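Local coordinates for protein ninB (Enterobacteria phage lambda, PDB 1PC6) that probably helps start phage genetic exchange, with functional similarities to the Escherichia coli RecFOR proteins, at residues A[5-10]-A[40-45]; A[22-27]-A[32-37]; A[54-59]-A[114-119]; A[78-83]-A[109-114]. All coordinates share one frame; numbering follows the deposited sequence.

Contact 1. Residues A[5-10]-A[40-45]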
loop_
_atom_site.group_PDB
_atom_site.type_symbol
_atom_site.label_atom_id
_atom_site.label_comp_id
_atom_site.label_asym_id
_atom_site.label_seq_id
_atom_site.Cartn_x
_atom_site.Cartn_y
_atom_site.Cartn_z
ATOM N N THR A 5 -14.875 -5.609 5.838
ATOM C CA THR A 5 -13.549 -6.198 5.828
ATOM C C THR A 5 -13.469 -7.416 6.739
ATOM O O THR A 5 -13.876 -7.375 7.899
ATOM C CB THR A 5 -12.486 -5.172 6.253
ATOM O OG1 THR A 5 -12.481 -4.085 5.315
ATOM C CG2 THR A 5 -11.099 -5.823 6.295
ATOM N N PHE A 6 -12.947 -8.505 6.196
ATOM C CA PHE A 6 -12.822 -9.727 6.953
ATOM C C PHE A 6 -11.402 -10.230 6.919
ATOM O O PHE A 6 -11.050 -11.054 6.085
ATOM C CB PHE A 6 -13.728 -10.824 6.392
ATOM C CG PHE A 6 -15.170 -10.433 6.277
ATOM C CD1 PHE A 6 -15.630 -9.743 5.163
ATOM C CD2 PHE A 6 -16.074 -10.760 7.282
ATOM C CE1 PHE A 6 -16.972 -9.386 5.050
ATOM C CE2 PHE A 6 -17.417 -10.407 7.180
ATOM C CZ PHE A 6 -17.865 -9.720 6.061
ATOM N N GLU A 7 -10.573 -9.720 7.806
ATOM C CA GLU A 7 -9.216 -10.218 7.866
ATOM C C GLU A 7 -9.383 -11.658 8.348
ATOM O O GLU A 7 -9.952 -11.898 9.414
ATOM C CB GLU A 7 -8.409 -9.412 8.875
ATOM C CG GLU A 7 -7.301 -10.181 9.545
ATOM C CD GLU A 7 -6.579 -9.341 10.570
ATOM O OE1 GLU A 7 -7.261 -8.678 11.387
ATOM O OE2 GLU A 7 -5.331 -9.348 10.562
ATOM N N ILE A 8 -8.920 -12.617 7.557
ATOM C CA ILE A 8 -9.050 -14.011 7.948
ATOM C C ILE A 8 -7.899 -14.425 8.847
ATOM O O ILE A 8 -6.747 -14.525 8.413
ATOM C CB ILE A 8 -9.102 -14.929 6.727
ATOM C CG1 ILE A 8 -10.315 -14.566 5.875
ATOM C CG2 ILE A 8 -9.189 -16.374 7.173
ATOM C CD1 ILE A 8 -10.405 -15.337 4.596
ATOM N N ARG A 9 -8.230 -14.640 10.118
ATOM C CA ARG A 9 -7.264 -15.056 11.132
ATOM C C ARG A 9 -7.618 -16.482 11.580
ATOM O O ARG A 9 -6.729 -17.266 11.933
ATOM C CB ARG A 9 -7.289 -14.080 12.330
ATOM N N SER A 10 -8.909 -16.819 11.547
ATOM C CA SER A 10 -9.364 -18.152 11.943
ATOM C C SER A 10 -10.496 -18.627 11.034
ATOM O O SER A 10 -11.240 -17.812 10.489
ATOM C CB SER A 10 -9.854 -18.133 13.389
ATOM O OG SER A 10 -11.009 -17.332 13.502
ATOM N N ASN A 40 1.575 -9.458 4.524
ATOM C CA ASN A 40 2.794 -9.835 5.211
ATOM C C ASN A 40 2.738 -9.324 6.639
ATOM O O ASN A 40 3.059 -10.048 7.582
ATOM C CB ASN A 40 4.009 -9.260 4.487
ATOM C CG ASN A 40 4.185 -9.843 3.094
ATOM O OD1 ASN A 40 5.237 -9.680 2.468
ATOM N ND2 ASN A 40 3.152 -10.521 2.599
ATOM N N ARG A 41 2.327 -8.074 6.799
ATOM C CA ARG A 41 2.215 -7.492 8.127
ATOM C C ARG A 41 0.735 -7.448 8.518
ATOM O O ARG A 41 -0.085 -6.889 7.790
ATOM C CB ARG A 41 2.816 -6.086 8.133
ATOM N N SER A 42 0.400 -8.054 9.655
ATOM C CA SER A 42 -0.977 -8.085 10.148
ATOM C C SER A 42 -1.715 -6.782 9.926
ATOM O O SER A 42 -1.106 -5.744 9.711
ATOM C CB SER A 42 -0.998 -8.392 11.639
ATOM O OG SER A 42 -2.267 -8.079 12.185
ATOM N N LEU A 43 -3.039 -6.841 10.001
ATOM C CA LEU A 43 -3.890 -5.668 9.809
ATOM C C LEU A 43 -3.823 -4.773 11.045
ATOM O O LEU A 43 -3.913 -3.545 10.957
ATOM C CB LEU A 43 -5.336 -6.116 9.589
ATOM C CG LEU A 43 -6.353 -5.095 9.096
ATOM C CD1 LEU A 43 -6.046 -4.767 7.650
ATOM C CD2 LEU A 43 -7.753 -5.658 9.221
ATOM N N ASP A 44 -3.667 -5.408 12.200
ATOM C CA ASP A 44 -3.598 -4.696 13.462
ATOM C C ASP A 44 -2.241 -4.011 13.596
ATOM O O ASP A 44 -2.161 -2.866 14.026
ATOM C CB ASP A 44 -3.821 -5.673 14.619
ATOM C CG ASP A 44 -4.464 -5.013 15.821
ATOM O OD1 ASP A 44 -4.615 -5.684 16.866
ATOM O OD2 ASP A 44 -4.824 -3.821 15.711
ATOM N N GLN A 45 -1.177 -4.718 13.230
ATOM C CA GLN A 45 0.162 -4.152 13.302
ATOM C C GLN A 45 0.174 -2.796 12.611
ATOM O O GLN A 45 0.578 -1.793 13.196
ATOM C CB GLN A 45 1.174 -5.046 12.594
ATOM C CG GLN A 45 1.437 -6.380 13.235
ATOM C CD GLN A 45 2.580 -7.102 12.545
ATOM O OE1 GLN A 45 2.507 -7.412 11.354
ATOM N NE2 GLN A 45 3.650 -7.359 13.288
#
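Glu7 reaches from strand 4-8 to the first turn of helix 43-59, where its carboxylate lies against Leu43. With CG anti to the backbone N (chi1 150°) and the chain extended beyond it, the acid group is carried well clear of the strand. OE2 arrives at the helix start, 3.4 Å from Leu43 N; the bond donated by this amide is reasonably straight, 157° at the hydrogen, but weak. The same oxygen lies 3.4 Å from Leu43 CB. Leu43, its CG also anti to the backbone N (chi1 -168°), points back toward the strand, and the two side chains lie alongside in reverse sense. Leu43 CD2 comes 3.8 Å from Glu7 CB, on the aliphatic root of the acid, while Thr5 CG2 approaches CD2 of Leu43 more loosely at 4.4 Å. Ser42 occupies the N-cap position. Its OG accepts from Asp44 N at 3.0 Å, and Gln45 OE1 accepts a weak bond from Ser42 N, which completes a capping box. Outside this pair of segments, Thr5 to Ile8 pair in an antiparallel ladder with a strand of the second subunit, and Glu7 also packs on Val33 of that subunit. Glu7 thus bridges from the strand to the helix start through one weak bond, a placement that could be favoured by the helix dipole and would be consistent with a charged carboxylate.

Contact 2. Residues A[22-27]-A[32-37]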
loop_
_atom_site.group_PDB
_atom_site.type_symbol
_atom_site.label_atom_id
_atom_site.label_comp_id
_atom_site.label_asym_id
_atom_site.label_seq_id
_atom_site.Cartn_x
_atom_site.Cartn_y
_atom_site.Cartn_z
ATOM N N GLN A 22 -21.709 -14.565 0.001
ATOM C CA GLN A 22 -22.884 -15.271 -0.517
ATOM C C GLN A 22 -24.112 -14.377 -0.385
ATOM O O GLN A 22 -24.984 -14.374 -1.258
ATOM C CB GLN A 22 -23.107 -16.599 0.243
ATOM N N GLN A 23 -24.168 -13.611 0.703
ATOM C CA GLN A 23 -25.291 -12.713 0.960
ATOM C C GLN A 23 -25.340 -11.566 -0.054
ATOM O O GLN A 23 -26.162 -10.656 0.060
ATOM C CB GLN A 23 -25.205 -12.160 2.393
ATOM N N ILE A 24 -24.472 -11.624 -1.059
ATOM C CA ILE A 24 -24.418 -10.581 -2.080
ATOM C C ILE A 24 -25.467 -10.773 -3.176
ATOM O O ILE A 24 -25.797 -11.896 -3.564
ATOM C CB ILE A 24 -22.997 -10.507 -2.724
ATOM C CG1 ILE A 24 -21.960 -10.127 -1.661
ATOM C CG2 ILE A 24 -22.977 -9.481 -3.840
ATOM C CD1 ILE A 24 -20.529 -10.176 -2.136
ATOM N N LEU A 25 -26.000 -9.658 -3.658
ATOM C CA LEU A 25 -26.993 -9.671 -4.720
ATOM C C LEU A 25 -26.297 -9.264 -6.010
ATOM O O LEU A 25 -25.981 -8.092 -6.205
ATOM C CB LEU A 25 -28.112 -8.680 -4.401
ATOM C CG LEU A 25 -29.064 -8.227 -5.516
ATOM C CD1 LEU A 25 -29.854 -9.394 -6.077
ATOM C CD2 LEU A 25 -30.006 -7.176 -4.948
ATOM N N PRO A 26 -26.028 -10.229 -6.901
ATOM C CA PRO A 26 -25.358 -9.855 -8.149
ATOM C C PRO A 26 -26.092 -8.708 -8.838
ATOM O O PRO A 26 -27.285 -8.495 -8.623
ATOM C CB PRO A 26 -25.373 -11.151 -8.950
ATOM C CG PRO A 26 -25.224 -12.188 -7.878
ATOM C CD PRO A 26 -26.175 -11.691 -6.798
ATOM N N ASP A 27 -25.369 -7.969 -9.667
ATOM C CA ASP A 27 -25.940 -6.826 -10.350
ATOM C C ASP A 27 -24.998 -6.429 -11.487
ATOM O O ASP A 27 -23.896 -5.934 -11.252
ATOM C CB ASP A 27 -26.096 -5.680 -9.333
ATOM C CG ASP A 27 -26.719 -4.427 -9.930
ATOM O OD1 ASP A 27 -26.800 -3.404 -9.210
ATOM O OD2 ASP A 27 -27.128 -4.462 -11.110
ATOM N N ILE A 32 -20.648 -5.020 -7.303
ATOM C CA ILE A 32 -19.826 -4.752 -6.127
ATOM C C ILE A 32 -18.563 -5.609 -6.178
ATOM O O ILE A 32 -18.550 -6.703 -6.754
ATOM C CB ILE A 32 -20.593 -4.993 -4.785
ATOM C CG1 ILE A 32 -20.804 -6.477 -4.531
ATOM C CG2 ILE A 32 -21.934 -4.280 -4.818
ATOM C CD1 ILE A 32 -21.352 -6.750 -3.155
ATOM N N VAL A 33 -17.502 -5.089 -5.571
ATOM C CA VAL A 33 -16.202 -5.735 -5.578
ATOM C C VAL A 33 -15.807 -6.504 -4.326
ATOM O O VAL A 33 -15.825 -5.972 -3.217
ATOM C CB VAL A 33 -15.095 -4.678 -5.878
ATOM C CG1 VAL A 33 -13.715 -5.245 -5.591
ATOM C CG2 VAL A 33 -15.180 -4.238 -7.329
ATOM N N VAL A 34 -15.446 -7.767 -4.525
ATOM C CA VAL A 34 -14.976 -8.629 -3.448
ATOM C C VAL A 34 -13.498 -8.827 -3.734
ATOM O O VAL A 34 -13.115 -9.650 -4.556
ATOM C CB VAL A 34 -15.646 -10.006 -3.459
ATOM C CG1 VAL A 34 -14.962 -10.912 -2.451
ATOM C CG2 VAL A 34 -17.116 -9.870 -3.124
ATOM N N THR A 35 -12.664 -8.060 -3.058
ATOM C CA THR A 35 -11.240 -8.152 -3.285
ATOM C C THR A 35 -10.501 -8.859 -2.160
ATOM O O THR A 35 -10.577 -8.463 -0.999
ATOM C CB THR A 35 -10.659 -6.737 -3.515
ATOM O OG1 THR A 35 -9.275 -6.709 -3.145
ATOM C CG2 THR A 35 -11.448 -5.696 -2.713
ATOM N N ILE A 36 -9.806 -9.933 -2.522
ATOM C CA ILE A 36 -9.013 -10.714 -1.575
ATOM C C ILE A 36 -7.583 -10.166 -1.652
ATOM O O ILE A 36 -7.204 -9.553 -2.648
ATOM C CB ILE A 36 -8.999 -12.206 -1.963
ATOM C CG1 ILE A 36 -10.439 -12.724 -2.099
ATOM C CG2 ILE A 36 -8.215 -12.995 -0.929
ATOM C CD1 ILE A 36 -10.564 -14.143 -2.662
ATOM N N GLN A 37 -6.778 -10.372 -0.619
ATOM C CA GLN A 37 -5.430 -9.844 -0.680
ATOM C C GLN A 37 -4.423 -10.440 0.298
ATOM O O GLN A 37 -4.694 -10.566 1.490
ATOM C CB GLN A 37 -5.477 -8.324 -0.504
ATOM C CG GLN A 37 -4.102 -7.675 -0.487
ATOM C CD GLN A 37 -4.156 -6.152 -0.441
ATOM O OE1 GLN A 37 -4.480 -5.493 -1.442
ATOM N NE2 GLN A 37 -3.841 -5.582 0.727
#
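Ile24, in the loop that follows helix 11-22, packs on Ile32 and Val34 of the returning strand, and this contact between the segments is entirely apolar. Ile24 and Ile32 meet end-on, tip to tip. Ile32 has its CG1 between the backbone N and the carbonyl carbon (chi1 72°), which lifts CD1 toward the loop; there it meets Ile24 CG2 at 3.3 Å and Ile24 CD1 at 3.7 Å. One methyl of the strand thus touches both branches of the loop isoleucine. Ile24 CG1 lies beside its own backbone N (chi1 -63°), a setting that sends CD1 along the strand to Val34, where it touches CG2 at 3.6 Å; these two side chains run at a slant to one another. Val34 is buried, with this isoleucine and Ile8 of the second subunit both packed against it.

Polar bonds are found in the connecting loop. Asp27 OD2 is hydrogen-bonded to Thr29 OG1, and OD1 makes a weak bond with Lys30 N.

Strand 32-38 pairs in an antiparallel ladder with a strand of the second subunit, where Val33 packs on Thr5 of that subunit. The contact therefore folds the loop between helix 11-22 and strand 32-38 back onto a strand whose sheet runs on across the dimer interface.

Contact 3. Residues A[54-59]-A[114-119]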
loop_
_atom_site.group_PDB
_atom_site.type_symbol
_atom_site.label_atom_id
_atom_site.label_comp_id
_atom_site.label_asym_id
_atom_site.label_seq_id
_atom_site.Cartn_x
_atom_site.Cartn_y
_atom_site.Cartn_z
ATOM N N GLY A 54 2.188 8.841 12.478
ATOM C CA GLY A 54 1.324 10.000 12.617
ATOM C C GLY A 54 1.717 10.872 13.791
ATOM O O GLY A 54 1.791 12.093 13.664
ATOM N N ASP A 55 1.979 10.239 14.930
ATOM C CA ASP A 55 2.366 10.945 16.146
ATOM C C ASP A 55 3.653 11.703 15.928
ATOM O O ASP A 55 3.739 12.891 16.230
ATOM C CB ASP A 55 2.556 9.963 17.304
ATOM C CG ASP A 55 1.244 9.404 17.814
ATOM O OD1 ASP A 55 1.256 8.326 18.455
ATOM O OD2 ASP A 55 0.206 10.055 17.576
ATOM N N VAL A 56 4.660 11.011 15.419
ATOM C CA VAL A 56 5.937 11.650 15.162
ATOM C C VAL A 56 5.705 12.790 14.193
ATOM O O VAL A 56 6.277 13.863 14.324
ATOM C CB VAL A 56 6.929 10.669 14.536
ATOM C CG1 VAL A 56 8.163 11.415 14.057
ATOM C CG2 VAL A 56 7.306 9.606 15.546
ATOM N N SER A 57 4.843 12.535 13.220
ATOM C CA SER A 57 4.507 13.508 12.200
ATOM C C SER A 57 4.037 14.777 12.854
ATOM O O SER A 57 4.526 15.865 12.568
ATOM C CB SER A 57 3.392 12.958 11.317
ATOM O OG SER A 57 2.994 13.897 10.335
ATOM N N ARG A 58 3.067 14.618 13.736
ATOM C CA ARG A 58 2.484 15.740 14.451
ATOM C C ARG A 58 3.399 16.387 15.480
ATOM O O ARG A 58 3.396 17.606 15.647
ATOM C CB ARG A 58 1.210 15.290 15.179
ATOM C CG ARG A 58 -0.054 15.230 14.337
ATOM C CD ARG A 58 -1.257 14.868 15.201
ATOM N NE ARG A 58 -1.174 13.492 15.697
ATOM C CZ ARG A 58 -1.325 12.407 14.935
ATOM N NH1 ARG A 58 -1.574 12.534 13.635
ATOM N NH2 ARG A 58 -1.214 11.192 15.467
ATOM N N GLN A 59 4.192 15.577 16.165
ATOM C CA GLN A 59 5.015 16.109 17.236
ATOM C C GLN A 59 6.443 16.544 16.992
ATOM O O GLN A 59 6.884 17.517 17.580
ATOM C CB GLN A 59 4.970 15.130 18.411
ATOM C CG GLN A 59 3.549 14.871 18.884
ATOM C CD GLN A 59 3.469 13.882 20.019
ATOM O OE1 GLN A 59 4.163 14.018 21.025
ATOM N NE2 GLN A 59 2.606 12.882 19.874
ATOM N N GLU A 114 10.614 -0.715 16.132
ATOM C CA GLU A 114 11.497 -0.472 17.274
ATOM C C GLU A 114 12.197 0.872 17.064
ATOM O O GLU A 114 12.284 1.705 17.979
ATOM C CB GLU A 114 12.536 -1.615 17.401
ATOM N N LEU A 115 12.685 1.072 15.845
ATOM C CA LEU A 115 13.354 2.308 15.500
ATOM C C LEU A 115 12.397 3.470 15.758
ATOM O O LEU A 115 12.709 4.392 16.524
ATOM C CB LEU A 115 13.759 2.295 14.034
ATOM C CG LEU A 115 14.575 3.516 13.621
ATOM C CD1 LEU A 115 15.757 3.676 14.547
ATOM C CD2 LEU A 115 15.036 3.356 12.192
ATOM N N ILE A 116 11.227 3.418 15.122
ATOM C CA ILE A 116 10.228 4.464 15.292
ATOM C C ILE A 116 9.900 4.728 16.763
ATOM O O ILE A 116 9.830 5.879 17.195
ATOM C CB ILE A 116 8.928 4.111 14.571
ATOM C CG1 ILE A 116 9.227 3.670 13.138
ATOM C CG2 ILE A 116 8.003 5.323 14.582
ATOM C CD1 ILE A 116 7.989 3.309 12.359
ATOM N N GLN A 117 9.705 3.661 17.532
ATOM C CA GLN A 117 9.374 3.795 18.951
ATOM C C GLN A 117 10.535 4.403 19.727
ATOM O O GLN A 117 10.333 5.275 20.571
ATOM C CB GLN A 117 8.993 2.423 19.542
ATOM N N ALA A 118 11.749 3.943 19.434
ATOM C CA ALA A 118 12.948 4.446 20.100
ATOM C C ALA A 118 13.179 5.930 19.768
ATOM O O ALA A 118 13.460 6.747 20.654
ATOM C CB ALA A 118 14.154 3.617 19.679
ATOM N N PHE A 119 13.054 6.267 18.487
ATOM C CA PHE A 119 13.230 7.636 18.037
ATOM C C PHE A 119 12.245 8.567 18.730
ATOM O O PHE A 119 12.634 9.586 19.287
ATOM C CB PHE A 119 13.012 7.736 16.531
ATOM C CG PHE A 119 13.026 9.142 16.026
ATOM C CD1 PHE A 119 14.220 9.800 15.801
ATOM C CD2 PHE A 119 11.846 9.827 15.820
ATOM C CE1 PHE A 119 14.233 11.130 15.374
ATOM C CE2 PHE A 119 11.853 11.147 15.399
ATOM C CZ PHE A 119 13.048 11.801 15.174
#
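Val56 of helix 43-59 projects toward helix 106-122 and touches Ile116 and Phe119, which lie one turn apart on that helix. Its CG1 meets the Phe119 ring at the edge, near the ring plane, 3.9 Å from CE2, and the two side chains cross at about a right angle. The other methyl, CG2, lies a looser 4.4 Å from Ile116 CG2, so the valine fork spreads its two branches over the two partners. Phe119 is placed there by a first torsion that sets CG anti to the backbone N (chi1 173°). All three side chains are buried.

The next shell holds this group from several directions. The Phe119 ring packs edge-to-face with Phe76 and meets Trp72 at about 45°, both on helix 69-80; Val56 also touches Trp72, and Ile116 lies on Leu49, Cys52 and Leu53 of helix 43-59. Leu89 of the second subunit packs on Phe119 as well. On helix 43-59, Arg58 NH2 forms a salt bridge to Asp55 OD2 at 2.8 Å, met on the anti side and 30° out of the carboxylate plane. Asp55 OD2 is also hydrogen-bonded to Ser128 OG, which links this helix to the start of helix 128-140.

The arrangement is a buried helix-helix core, in which helices 43-59, 69-80 and 106-122 meet round Phe119, Phe76 and Trp72.

Contact 4. Residues A[78-83]-A[109-114]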
loop_
_atom_site.group_PDB
_atom_site.type_symbol
_atom_site.label_atom_id
_atom_site.label_comp_id
_atom_site.label_asym_id
_atom_site.label_seq_id
_atom_site.Cartn_x
_atom_site.Cartn_y
_atom_site.Cartn_z
ATOM N N ALA A 78 14.795 4.362 5.560
ATOM C CA ALA A 78 16.103 4.708 5.022
ATOM C C ALA A 78 17.200 4.408 6.026
ATOM O O ALA A 78 18.322 4.099 5.647
ATOM C CB ALA A 78 16.139 6.176 4.646
ATOM N N ALA A 79 16.870 4.505 7.309
ATOM C CA ALA A 79 17.829 4.253 8.390
ATOM C C ALA A 79 18.180 2.768 8.561
ATOM O O ALA A 79 19.185 2.425 9.184
ATOM C CB ALA A 79 17.286 4.817 9.709
ATOM N N LEU A 80 17.350 1.892 8.008
ATOM C CA LEU A 80 17.589 0.461 8.105
ATOM C C LEU A 80 18.161 -0.117 6.815
ATOM O O LEU A 80 19.169 -0.834 6.837
ATOM C CB LEU A 80 16.295 -0.286 8.464
ATOM C CG LEU A 80 15.713 -0.212 9.888
ATOM C CD1 LEU A 80 16.839 0.102 10.897
ATOM C CD2 LEU A 80 14.605 0.835 9.960
ATOM N N LYS A 81 17.523 0.198 5.692
ATOM C CA LYS A 81 17.977 -0.310 4.410
ATOM C C LYS A 81 18.258 0.835 3.450
ATOM O O LYS A 81 17.417 1.723 3.277
ATOM C CB LYS A 81 16.915 -1.242 3.826
ATOM C CG LYS A 81 15.908 -1.760 4.864
ATOM C CD LYS A 81 15.478 -3.220 4.611
ATOM C CE LYS A 81 14.881 -3.424 3.216
ATOM N NZ LYS A 81 14.914 -4.856 2.770
ATOM N N GLN A 82 19.442 0.811 2.836
ATOM C CA GLN A 82 19.854 1.844 1.882
ATOM C C GLN A 82 18.864 1.996 0.757
ATOM O O GLN A 82 18.396 1.009 0.202
ATOM C CB GLN A 82 21.199 1.510 1.251
ATOM C CG GLN A 82 22.343 1.384 2.221
ATOM C CD GLN A 82 23.662 1.746 1.570
ATOM O OE1 GLN A 82 23.950 1.302 0.455
ATOM N NE2 GLN A 82 24.472 2.556 2.258
ATOM N N GLN A 83 18.563 3.236 0.406
ATOM C CA GLN A 83 17.625 3.494 -0.672
ATOM C C GLN A 83 18.273 3.113 -1.991
ATOM O O GLN A 83 19.447 3.402 -2.185
ATOM C CB GLN A 83 17.261 4.973 -0.698
ATOM C CG GLN A 83 16.512 5.438 0.523
ATOM C CD GLN A 83 15.897 6.798 0.320
ATOM O OE1 GLN A 83 16.605 7.787 0.138
ATOM N NE2 GLN A 83 14.573 6.857 0.338
ATOM N N PHE A 109 10.616 -5.602 9.655
ATOM C CA PHE A 109 9.440 -4.822 10.005
ATOM C C PHE A 109 9.395 -4.623 11.520
ATOM O O PHE A 109 9.074 -3.538 12.009
ATOM C CB PHE A 109 8.185 -5.542 9.524
ATOM C CG PHE A 109 6.922 -4.796 9.799
ATOM C CD1 PHE A 109 6.474 -4.613 11.106
ATOM C CD2 PHE A 109 6.172 -4.274 8.750
ATOM C CE1 PHE A 109 5.293 -3.919 11.363
ATOM C CE2 PHE A 109 4.986 -3.576 8.996
ATOM C CZ PHE A 109 4.546 -3.398 10.303
ATOM N N ALA A 110 9.716 -5.683 12.257
ATOM C CA ALA A 110 9.739 -5.610 13.708
ATOM C C ALA A 110 10.744 -4.519 14.122
ATOM O O ALA A 110 10.465 -3.708 15.013
ATOM C CB ALA A 110 10.139 -6.963 14.284
ATOM N N GLU A 111 11.903 -4.497 13.457
ATOM C CA GLU A 111 12.954 -3.510 13.731
ATOM C C GLU A 111 12.536 -2.084 13.415
ATOM O O GLU A 111 12.921 -1.149 14.116
ATOM C CB GLU A 111 14.216 -3.836 12.937
ATOM C CG GLU A 111 15.132 -4.814 13.628
ATOM C CD GLU A 111 16.416 -5.048 12.863
ATOM O OE1 GLU A 111 16.967 -4.067 12.322
ATOM O OE2 GLU A 111 16.882 -6.210 12.814
ATOM N N LEU A 112 11.760 -1.928 12.346
ATOM C CA LEU A 112 11.278 -0.623 11.923
ATOM C C LEU A 112 10.475 -0.005 13.043
ATOM O O LEU A 112 10.679 1.155 13.404
ATOM C CB LEU A 112 10.401 -0.764 10.679
ATOM C CG LEU A 112 9.538 0.441 10.290
ATOM C CD1 LEU A 112 10.376 1.709 10.308
ATOM C CD2 LEU A 112 8.927 0.205 8.919
ATOM N N LEU A 113 9.559 -0.793 13.589
ATOM C CA LEU A 113 8.705 -0.344 14.682
ATOM C C LEU A 113 9.524 0.018 15.917
ATOM O O LEU A 113 9.169 0.937 16.665
ATOM C CB LEU A 113 7.686 -1.438 15.041
ATOM C CG LEU A 113 6.443 -1.640 14.161
ATOM C CD1 LEU A 113 5.680 -2.848 14.641
ATOM C CD2 LEU A 113 5.546 -0.415 14.222
ATOM N N GLU A 114 10.614 -0.715 16.132
ATOM C CA GLU A 114 11.497 -0.472 17.274
ATOM C C GLU A 114 12.197 0.872 17.064
ATOM O O GLU A 114 12.284 1.705 17.979
ATOM C CB GLU A 114 12.536 -1.615 17.401
#
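Between segments 78-83 and 109-114 the backbones are nearest at Leu80 and Leu112, whose CA atoms are 7.5 Å apart. Leu80 directs its side chain at the helix, and its two methyls take different partners. CD2 of Leu80 rests against the backbone of the opposing helix, 4.1 Å from Leu112 CA, and is 4.3 Å from the Leu112 methyl CD1. The other methyl of Leu80, CD1, lies 4.4 Å from Glu111 OE1, a loose approach to an exposed side chain. The Leu112 side chain, its CG anti to N (chi1 166°), also touches Thr101, Met104 and Leu49. The contact is van der Waals packing, without a hydrogen bond between the segments, and one leucine leans on the shaft of a helix.

Lys81, next in the chain, forms a salt bridge from NZ to Glu108 OE1, a second link to helix 106-122. Gln83 OE1 accepts from Val96 N of the second subunit. Leu80 thus seats the end of helix 69-80 on helix 106-122, which is backed by helix 43-59 through Leu49, shortly before the chain enters the hairpin of strands 84-87 and 94-97.

Along the chain contact 1 spans contact 2, and contact 3 likewise spans contact 4, so the contacts form two successive pairs. Contacts 1 and 2, with centres 19 Å apart, gather strands 4-8 and 32-38, with helix 11-22 and the start of helix 43-59; contacts 3 and 4, centres 13 Å apart, share helix 106-122 and Glu114 in the helical core. Helix 43-59 joins the halves, starting in contact 1 and ending in contact 3, centres 23 Å apart. A direct touch also exists, since Arg41 packs on Phe109 between contacts 1 and 4. Contacts 2 and 3 have centres about 38 Å apart. The second subunit reaches all four contacts, so dimerisation involves both the sheet and the helices.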